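Local coordinates for clavulanic acid biosynthesis oligopeptide binding protein 2 (Streptomyces clavuligerus, PDB 2WOL) that probably binds oligopeptides as an extracellular solute-binding protein of family 5 linked to clavulanic acid biosynthesis, at residues P76-V80 against V544-F548; Y139-L143 against F183-M187. Numbering follows the deposited sequence.

Interaction 1 (P76-V80 against V544-F548)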
loop_
_atom_site.group_PDB
_atom_site.type_symbol
_atom_site.label_atom_id
_atom_site.label_comp_id
_atom_site.label_asym_id
_atom_site.label_seq_id
_atom_site.Cartn_x
_atom_site.Cartn_y
_atom_site.Cartn_z
ATOM N N PRO A 76 -14.577 0.124 9.644
ATOM C CA PRO A 76 -13.659 1.272 9.693
ATOM C C PRO A 76 -12.605 1.202 10.804
ATOM O O PRO A 76 -11.519 1.762 10.644
ATOM C CB PRO A 76 -14.598 2.464 9.920
ATOM C CG PRO A 76 -15.903 2.024 9.344
ATOM C CD PRO A 76 -15.987 0.556 9.660
ATOM N N ALA A 77 -12.917 0.527 11.911
ATOM C CA ALA A 77 -11.946 0.352 12.996
ATOM C C ALA A 77 -10.715 -0.431 12.543
ATOM O O ALA A 77 -9.647 -0.322 13.150
ATOM C CB ALA A 77 -12.589 -0.313 14.208
ATOM N N GLY A 78 -10.866 -1.208 11.471
ATOM C CA GLY A 78 -9.737 -1.925 10.873
ATOM C C GLY A 78 -8.602 -1.022 10.421
ATOM O O GLY A 78 -7.474 -1.482 10.250
ATOM N N LEU A 79 -8.898 0.266 10.240
ATOM C CA LEU A 79 -7.907 1.248 9.796
ATOM C C LEU A 79 -7.111 1.855 10.950
ATOM O O LEU A 79 -6.147 2.584 10.721
ATOM C CB LEU A 79 -8.582 2.372 9.007
ATOM C CG LEU A 79 -9.435 1.942 7.810
ATOM C CD1 LEU A 79 -10.317 3.093 7.346
ATOM C CD2 LEU A 79 -8.549 1.454 6.686
ATOM N N VAL A 80 -7.515 1.555 12.182
ATOM C CA VAL A 80 -6.894 2.166 13.358
ATOM C C VAL A 80 -6.040 1.126 14.088
ATOM O O VAL A 80 -6.575 0.149 14.616
ATOM C CB VAL A 80 -7.963 2.786 14.305
ATOM C CG1 VAL A 80 -7.308 3.478 15.497
ATOM C CG2 VAL A 80 -8.855 3.768 13.542
ATOM N N VAL A 544 -12.510 -8.738 3.505
ATOM C CA VAL A 544 -11.535 -7.810 2.957
ATOM C C VAL A 544 -11.086 -6.887 4.081
ATOM O O VAL A 544 -11.904 -6.182 4.681
ATOM C CB VAL A 544 -12.125 -6.986 1.788
ATOM C CG1 VAL A 544 -11.081 -6.038 1.220
ATOM C CG2 VAL A 544 -12.642 -7.910 0.691
ATOM N N HIS A 545 -9.792 -6.907 4.387
ATOM C CA HIS A 545 -9.292 -6.013 5.414
ATOM C C HIS A 545 -9.199 -4.596 4.853
ATOM O O HIS A 545 -8.534 -4.379 3.839
ATOM C CB HIS A 545 -7.942 -6.446 5.975
ATOM C CG HIS A 545 -7.637 -5.797 7.285
ATOM N ND1 HIS A 545 -7.395 -4.445 7.400
ATOM C CD2 HIS A 545 -7.616 -6.294 8.544
ATOM C CE1 HIS A 545 -7.212 -4.142 8.673
ATOM N NE2 HIS A 545 -7.341 -5.247 9.387
ATOM N N PRO A 546 -9.866 -3.628 5.512
ATOM C CA PRO A 546 -9.902 -2.269 4.963
ATOM C C PRO A 546 -8.537 -1.578 4.859
ATOM O O PRO A 546 -8.381 -0.660 4.057
ATOM C CB PRO A 546 -10.817 -1.513 5.936
ATOM C CG PRO A 546 -10.790 -2.300 7.187
ATOM C CD PRO A 546 -10.620 -3.733 6.775
ATOM N N ALA A 547 -7.565 -2.011 5.656
ATOM C CA ALA A 547 -6.220 -1.437 5.588
ATOM C C ALA A 547 -5.379 -1.998 4.438
ATOM O O ALA A 547 -4.321 -1.449 4.120
ATOM C CB ALA A 547 -5.494 -1.609 6.922
ATOM N N PHE A 548 -5.850 -3.081 3.815
ATOM C CA PHE A 548 -5.073 -3.799 2.799
ATOM C C PHE A 548 -5.753 -3.868 1.429
ATOM O O PHE A 548 -5.069 -3.944 0.403
ATOM C CB PHE A 548 -4.776 -5.229 3.264
ATOM C CG PHE A 548 -3.777 -5.323 4.384
ATOM C CD1 PHE A 548 -4.182 -5.196 5.710
ATOM C CD2 PHE A 548 -2.437 -5.575 4.116
ATOM C CE1 PHE A 548 -3.264 -5.294 6.752
ATOM C CE2 PHE A 548 -1.509 -5.679 5.151
ATOM C CZ PHE A 548 -1.924 -5.538 6.469
#
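Residues 76-79 form a short 3-10 turn, held by Leu79 N to Pro76 O and Val80 N to Ala77 O, both 3.0 Å. It faces a type I beta turn, His545-Pro546-Ala547-Phe548, closed by Phe548 N to His545 O (3.0 Å), in the connection between the antiparallel strands 544-545 and 550-551. The contact thus joins the loop between strands 68-69 and 82-83 to a hairpin late in the sequence of this type 2 periplasmic-binding-protein fold. The backbones come nearest at Leu79 and Ala547 (CA to CA 5.3 Å) and at Gly78 and Pro546 (5.9 Å). Pro546 lays its ring on the glycine, CG to Gly78 CA 3.9 Å; a beta carbon at Gly78 would clash with that CG. Leu79 reaches across with CD2, 3.8 Å from Pro546 CB and 4.3 Å from Ala547 CB, and also packs on Pro458. The His545 ring is fixed from both nitrogens: ND1 accepts from Ala547 N at 3.0 Å, spanning the first residues of the turn, and NE2 bonds Pro71 O. So held, it presents its ring edge to the facing turn, with CE1 only 3.1 Å from Gly78 O, near the ring plane.

Interaction 2 (Y139-L143 against F183-M187); sequences YLIPL and FDHLM
Two short helical pieces pack against each other: 139-143, with Tyr139 leading into helix 140-144, and 183-187, covering helix 183-186. Phi/psi are near-helical, with Met187 at -78/-5, and Met187 N bonds Phe183 O at 3.0 Å. The closest CA pair is Leu140 and Leu186, 7.5 Å apart, a gap bridged entirely by side chains. Leu140, Leu143 and Leu186 are mt rotamers. Leu186 centres the aliphatic packing: its CD1 meets Leu143 CD1 at 3.5 Å and Leu140 CD2 at 4.0 Å, while its CD2 lies 3.9 Å from Tyr139 CB. Within the type 2 periplasmic-binding-protein fold, the two helices pack beside a four-stranded antiparallel sheet, Leu140 reaching Val124 of helix 117-127 and Met187 reaching Tyr101 of the sheet's strand 98-102. Aromatic and sulphur-bearing side chains close the contact. Phe183, chi1 t, brings CE1 to 3.7 Å from Leu140 CD2 and its ring edge to Leu143 CD1, 4.4 Å from Phe183 CD1; it also meets Trp99 and Phe174. Met187 starts away from the other segment, but m, m and 95° for chi1-chi3 bring CE to 3.7 Å from Leu140 CD2. Tyr139, chi1 m, points CB toward 183-187, while OH hydrogen-bonds Asp456 OD2 and the ring meets Phe457 edge-to-face.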
loop_
_atom_site.group_PDB
_atom_site.type_symbol
_atom_site.label_atom_id
_atom_site.label_comp_id
_atom_site.label_asym_id
_atom_site.label_seq_id
_atom_site.Cartn_x
_atom_site.Cartn_y
_atom_site.Cartn_z
ATOM N N TYR A 139 10.512 4.920 6.392
ATOM C CA TYR A 139 9.890 6.050 7.091
ATOM C C TYR A 139 10.537 6.363 8.442
ATOM O O TYR A 139 10.595 7.520 8.856
ATOM C CB TYR A 139 8.399 5.786 7.301
ATOM C CG TYR A 139 7.624 5.702 6.011
ATOM C CD1 TYR A 139 7.335 4.470 5.430
ATOM C CD2 TYR A 139 7.191 6.859 5.369
ATOM C CE1 TYR A 139 6.629 4.393 4.236
ATOM C CE2 TYR A 139 6.484 6.799 4.178
ATOM C CZ TYR A 139 6.205 5.564 3.617
ATOM O OH TYR A 139 5.506 5.499 2.434
ATOM N N LEU A 140 11.016 5.327 9.124
ATOM C CA LEU A 140 11.590 5.499 10.457
ATOM C C LEU A 140 12.911 6.269 10.479
ATOM O O LEU A 140 13.244 6.899 11.484
ATOM C CB LEU A 140 11.754 4.140 11.141
ATOM C CG LEU A 140 10.436 3.477 11.552
ATOM C CD1 LEU A 140 10.633 1.990 11.812
ATOM C CD2 LEU A 140 9.824 4.171 12.763
ATOM N N ILE A 141 13.655 6.225 9.376
ATOM C CA ILE A 141 14.998 6.809 9.336
ATOM C C ILE A 141 15.006 8.329 9.589
ATOM O O ILE A 141 15.641 8.776 10.541
ATOM C CB ILE A 141 15.787 6.397 8.054
ATOM C CG1 ILE A 141 16.036 4.879 8.055
ATOM C CG2 ILE A 141 17.106 7.167 7.955
ATOM C CD1 ILE A 141 16.777 4.341 6.826
ATOM N N PRO A 142 14.295 9.131 8.766
ATOM C CA PRO A 142 14.302 10.572 9.078
ATOM C C PRO A 142 13.674 10.936 10.428
ATOM O O PRO A 142 14.034 11.959 11.019
ATOM C CB PRO A 142 13.499 11.196 7.931
ATOM C CG PRO A 142 12.728 10.077 7.331
ATOM C CD PRO A 142 13.518 8.832 7.546
ATOM N N LEU A 143 12.751 10.109 10.909
ATOM C CA LEU A 143 12.086 10.371 12.183
ATOM C C LEU A 143 12.975 10.103 13.395
ATOM O O LEU A 143 12.727 10.637 14.476
ATOM C CB LEU A 143 10.788 9.566 12.295
ATOM C CG LEU A 143 9.625 10.010 11.405
ATOM C CD1 LEU A 143 8.506 8.991 11.487
ATOM C CD2 LEU A 143 9.124 11.398 11.794
ATOM N N PHE A 183 2.384 7.641 14.148
ATOM C CA PHE A 183 3.437 6.709 14.564
ATOM C C PHE A 183 2.960 5.278 14.873
ATOM O O PHE A 183 3.683 4.313 14.601
ATOM C CB PHE A 183 4.268 7.279 15.716
ATOM C CG PHE A 183 5.623 6.641 15.855
ATOM C CD1 PHE A 183 6.650 6.951 14.960
ATOM C CD2 PHE A 183 5.874 5.727 16.872
ATOM C CE1 PHE A 183 7.896 6.362 15.073
ATOM C CE2 PHE A 183 7.129 5.139 17.002
ATOM C CZ PHE A 183 8.138 5.457 16.103
ATOM N N ASP A 184 1.752 5.130 15.423
ATOM C CA ASP A 184 1.202 3.791 15.672
ATOM C C ASP A 184 1.164 2.955 14.382
ATOM O O ASP A 184 1.303 1.730 14.415
ATOM C CB ASP A 184 -0.218 3.864 16.249
ATOM C CG ASP A 184 -0.253 3.996 17.773
ATOM O OD1 ASP A 184 0.784 3.811 18.457
ATOM O OD2 ASP A 184 -1.358 4.268 18.290
ATOM N N HIS A 185 0.954 3.629 13.252
ATOM C CA HIS A 185 0.938 2.964 11.949
ATOM C C HIS A 185 2.303 2.407 11.589
ATOM O O HIS A 185 2.410 1.287 11.086
ATOM C CB HIS A 185 0.457 3.913 10.855
ATOM C CG HIS A 185 -0.997 4.239 10.948
ATOM N ND1 HIS A 185 -1.968 3.491 10.317
ATOM C CD2 HIS A 185 -1.649 5.223 11.611
ATOM C CE1 HIS A 185 -3.156 4.007 10.579
ATOM N NE2 HIS A 185 -2.990 5.059 11.361
ATOM N N LEU A 186 3.347 3.186 11.865
ATOM C CA LEU A 186 4.711 2.729 11.618
ATOM C C LEU A 186 5.057 1.537 12.502
ATOM O O LEU A 186 5.784 0.640 12.079
ATOM C CB LEU A 186 5.718 3.866 11.809
ATOM C CG LEU A 186 5.527 5.128 10.956
ATOM C CD1 LEU A 186 6.726 6.046 11.125
ATOM C CD2 LEU A 186 5.287 4.827 9.466
ATOM N N MET A 187 4.503 1.519 13.712
ATOM C CA MET A 187 4.743 0.422 14.642
ATOM C C MET A 187 3.927 -0.825 14.308
ATOM O O MET A 187 4.089 -1.859 14.954
ATOM C CB MET A 187 4.491 0.873 16.083
ATOM C CG MET A 187 5.504 1.889 16.607
ATOM S SD MET A 187 7.217 1.308 16.559
ATOM C CE MET A 187 7.826 1.973 15.012
#

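Interaction 1 is a partly buried meeting of two turns, interaction 2 a buried meeting of two short helices, their centres 19 Å apart. Chemistry follows place: in 76-80 against 544-548 backbone carbonyls and a hydrogen-bonded histidine share the interface with proline and leucine, whereas between 139-143 and 183-187 the contacts are all apolar. The two join directly where Leu79 O packs against His185 CE1 at 3.3 Å. Pro458 and Tyr70 also touch both: Pro458 meets Leu79 and His185, and Tyr70 packs on His545 while its OH bonds His185 ND1. In sequence, both segments of interaction 2 fall between those of interaction 1. A glycerol, probably from crystallisation, lies beside each contact, near Ala547 and near Tyr139.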